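Local coordinates for protein gluconate kinase (Lactobacillus acidophilus, PDB 3LL3) that probably phosphorylates a sugar substrate such as gluconate or xylulose at the expense of ATP, as an FGGY-family carbohydrate kinase, at residues Thr309-Asp314 against His363-Met368. Numbering follows the deposited sequence.
Sequences TLFDAD and HQKPEM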
ATOM      1  N   THR A 309     -14.042  -3.617  -4.348  1.00 34.19           N
ATOM      2  CA  THR A 309     -13.395  -3.696  -3.040  1.00 34.90           C
ATOM      3  C   THR A 309     -13.400  -2.351  -2.326  1.00 35.67           C
ATOM      4  O   THR A 309     -13.718  -2.281  -1.143  1.00 32.67           O
ATOM      5  CB  THR A 309     -11.956  -4.226  -3.161  1.00 33.41           C
ATOM      6  OG1 THR A 309     -11.998  -5.557  -3.671  1.00 33.71           O
ATOM      7  CG2 THR A 309     -11.249  -4.236  -1.817  1.00 32.36           C
ATOM      8  N   LEU A 310     -13.061  -1.291  -3.052  1.00 32.80           N
ATOM      9  CA  LEU A 310     -13.034   0.040  -2.461  1.00 34.98           C
ATOM     10  C   LEU A 310     -14.447   0.497  -2.165  1.00 36.69           C
ATOM     11  O   LEU A 310     -14.657   1.246  -1.223  1.00 37.17           O
ATOM     12  CB  LEU A 310     -12.326   1.062  -3.360  1.00 33.28           C
ATOM     13  CG  LEU A 310     -10.797   1.029  -3.326  1.00 35.26           C
ATOM     14  CD1 LEU A 310     -10.357  -0.378  -3.576  1.00 40.17           C
ATOM     15  CD2 LEU A 310     -10.161   1.944  -4.350  1.00 29.19           C
ATOM     16  N   PHE A 311     -15.417   0.037  -2.955  1.00 37.91           N
ATOM     17  CA  PHE A 311     -16.807   0.464  -2.762  1.00 41.19           C
ATOM     18  C   PHE A 311     -17.723  -0.705  -2.377  1.00 42.86           C
ATOM     19  O   PHE A 311     -17.910  -1.023  -1.207  1.00 48.12           O
ATOM     20  CB  PHE A 311     -17.348   1.148  -4.022  1.00 38.41           C
ATOM     21  CG  PHE A 311     -16.585   2.382  -4.442  1.00 38.90           C
ATOM     22  CD1 PHE A 311     -15.463   2.283  -5.249  1.00 36.97           C
ATOM     23  CD2 PHE A 311     -17.018   3.645  -4.067  1.00 38.29           C
ATOM     24  CE1 PHE A 311     -14.775   3.412  -5.649  1.00 34.73           C
ATOM     25  CE2 PHE A 311     -16.324   4.781  -4.465  1.00 38.84           C
ATOM     26  CZ  PHE A 311     -15.203   4.658  -5.265  1.00 36.97           C
ATOM     27  N   ASP A 312     -18.302  -1.330  -3.386  1.00 45.44           N
ATOM     28  CA  ASP A 312     -19.193  -2.471  -3.195  1.00 49.86           C
ATOM     29  C   ASP A 312     -19.604  -2.991  -4.566  1.00 47.50           C
ATOM     30  O   ASP A 312     -19.338  -2.338  -5.582  1.00 48.26           O
ATOM     31  CB  ASP A 312     -20.406  -2.132  -2.288  1.00 50.32           C
ATOM     32  CG  ASP A 312     -21.403  -1.161  -2.930  1.00 50.96           C
ATOM     33  OD1 ASP A 312     -21.742  -1.303  -4.131  1.00 54.98           O
ATOM     34  OD2 ASP A 312     -21.888  -0.265  -2.209  1.00 52.49           O
ATOM     35  N   ALA A 313     -20.225  -4.169  -4.601  1.00 52.82           N
ATOM     36  CA  ALA A 313     -20.612  -4.798  -5.862  1.00 53.06           C
ATOM     37  C   ALA A 313     -21.834  -4.145  -6.527  1.00 53.42           C
ATOM     38  O   ALA A 313     -22.495  -4.765  -7.357  1.00 58.97           O
ATOM     39  CB  ALA A 313     -20.833  -6.299  -5.662  1.00 53.70           C
ATOM     40  N   ASP A 314     -22.128  -2.896  -6.172  1.00 52.21           N
ATOM     41  CA  ASP A 314     -23.238  -2.157  -6.785  1.00 53.49           C
ATOM     42  C   ASP A 314     -22.724  -0.866  -7.402  1.00 49.65           C
ATOM     43  O   ASP A 314     -23.461  -0.124  -8.038  1.00 52.81           O
ATOM     44  CB  ASP A 314     -24.320  -1.834  -5.751  1.00 57.63           C
ATOM     45  CG  ASP A 314     -25.091  -3.065  -5.304  1.00 60.07           C
ATOM     46  OD1 ASP A 314     -24.871  -4.152  -5.896  1.00 56.34           O
ATOM     47  OD2 ASP A 314     -25.916  -2.935  -4.364  1.00 59.99           O
ATOM     48  N   HIS A 363      -5.735  11.447   2.266  1.00 31.30           N
ATOM     49  CA  HIS A 363      -6.182  10.508   1.238  1.00 29.26           C
ATOM     50  C   HIS A 363      -7.494   9.845   1.600  1.00 30.99           C
ATOM     51  O   HIS A 363      -7.531   8.925   2.422  1.00 32.80           O
ATOM     52  CB  HIS A 363      -5.116   9.459   0.957  1.00 28.88           C
ATOM     53  CG  HIS A 363      -3.831  10.041   0.468  1.00 29.43           C
ATOM     54  ND1 HIS A 363      -2.760  10.275   1.301  1.00 27.58           N
ATOM     55  CD2 HIS A 363      -3.457  10.469  -0.763  1.00 27.62           C
ATOM     56  CE1 HIS A 363      -1.776  10.815   0.605  1.00 30.33           C
ATOM     57  NE2 HIS A 363      -2.171  10.943  -0.652  1.00 28.47           N
ATOM     58  N   GLN A 364      -8.567  10.308   0.966  1.00 28.89           N
ATOM     59  CA  GLN A 364      -9.891   9.751   1.189  1.00 30.15           C
ATOM     60  C   GLN A 364     -10.248   8.829   0.024  1.00 28.59           C
ATOM     61  O   GLN A 364      -9.384   8.521  -0.787  1.00 27.38           O
ATOM     62  CB  GLN A 364     -10.902  10.884   1.367  1.00 32.07           C
ATOM     63  CG  GLN A 364     -10.607  11.739   2.598  1.00 32.35           C
ATOM     64  CD  GLN A 364     -11.408  13.025   2.618  1.00 41.65           C
ATOM     65  OE1 GLN A 364     -12.636  13.002   2.619  1.00 41.54           O
ATOM     66  NE2 GLN A 364     -10.710  14.158   2.632  1.00 42.02           N
ATOM     67  N   LYS A 365     -11.499   8.391  -0.073  1.00 27.36           N
ATOM     68  CA  LYS A 365     -11.870   7.461  -1.142  1.00 26.18           C
ATOM     69  C   LYS A 365     -11.479   7.939  -2.550  1.00 27.26           C
ATOM     70  O   LYS A 365     -10.974   7.158  -3.347  1.00 26.90           O
ATOM     71  CB  LYS A 365     -13.355   7.105  -1.097  1.00 30.78           C
ATOM     72  CG  LYS A 365     -13.740   5.942  -2.037  1.00 34.11           C
ATOM     73  CD  LYS A 365     -13.698   4.609  -1.303  1.00 35.55           C
ATOM     74  CE  LYS A 365     -14.890   4.536  -0.341  1.00 38.51           C
ATOM     75  NZ  LYS A 365     -14.992   3.230   0.356  1.00 37.17           N
ATOM     76  N   PRO A 366     -11.722   9.215  -2.869  1.00 28.99           N
ATOM     77  CA  PRO A 366     -11.383   9.623  -4.239  1.00 30.08           C
ATOM     78  C   PRO A 366      -9.900   9.464  -4.555  1.00 26.89           C
ATOM     79  O   PRO A 366      -9.575   9.051  -5.657  1.00 26.29           O
ATOM     80  CB  PRO A 366     -11.796  11.096  -4.261  1.00 29.60           C
ATOM     81  CG  PRO A 366     -12.971  11.131  -3.334  1.00 31.83           C
ATOM     82  CD  PRO A 366     -12.558  10.227  -2.198  1.00 29.82           C
ATOM     83  N   GLU A 367      -9.026   9.808  -3.614  1.00 26.13           N
ATOM     84  CA  GLU A 367      -7.587   9.630  -3.797  1.00 25.42           C
ATOM     85  C   GLU A 367      -7.205   8.160  -4.028  1.00 25.94           C
ATOM     86  O   GLU A 367      -6.331   7.871  -4.841  1.00 25.49           O
ATOM     87  CB  GLU A 367      -6.814  10.166  -2.586  1.00 27.79           C
ATOM     88  CG  GLU A 367      -6.650  11.694  -2.538  1.00 25.85           C
ATOM     89  CD  GLU A 367      -7.956  12.433  -2.278  1.00 28.99           C
ATOM     90  OE1 GLU A 367      -8.871  11.883  -1.620  1.00 28.53           O
ATOM     91  OE2 GLU A 367      -8.064  13.577  -2.738  1.00 29.52           O
HETATM   92  N   MSE A 368      -7.842   7.234  -3.315  1.00 24.53           N
HETATM   93  CA  MSE A 368      -7.520   5.822  -3.514  1.00 25.96           C
HETATM   94  C   MSE A 368      -8.041   5.323  -4.838  1.00 25.16           C
HETATM   95  O   MSE A 368      -7.340   4.595  -5.524  1.00 23.04           O
HETATM   96  CB  MSE A 368      -8.023   4.947  -2.377  1.00 24.17           C
HETATM   97  CG  MSE A 368      -7.353   5.358  -1.048  1.00 30.75           C
HETATM   98 SE   MSE A 368      -7.811   4.167   0.404  1.00 45.16          SE
HETATM   99  CE  MSE A 368      -6.694   2.612  -0.077  1.00 25.40           C
TER
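One face of the Phe311 ring carries the aliphatic part of Lys365: CD stands 4.1 Å above the ring plane, displaced toward the rim, and CG of Lys365 approaches CE2 of Phe311 at 3.7 Å. Phe320 of helix 317-325 also meets this ring, with the planes at about 65°. The ammonium adds at most a weak cation-pi attraction, since NZ of Lys365 is 5.3 Å from the Phe311 centroid. Within the chain NZ of Lys365 donates to Leu310 O at 2.6 Å, and the C=O...N angle of 167° puts the donor almost in line with the carbonyl. Bends at chi2 (93°) and chi3 carry the lysine chain past the ring to this oxygen. Replacing Lys365 by an alanine would remove this donor, and Leu310 O would probably lose a bond while the Phe311 ring lost the methylenes packed on it. Alongside, CD2 of Leu310 packs against CB of selenomethionine Met368 at 4.2 Å. Weak bonds from NZ of Lys365 to Thr309 O and Phe311 O of the second subunit extend the grip across the dimer interface. The arrangement is a side-chain-to-backbone tie near the end of helix 300-311, made from the first turn of helix 365-388 within the FGGY C-terminal domain.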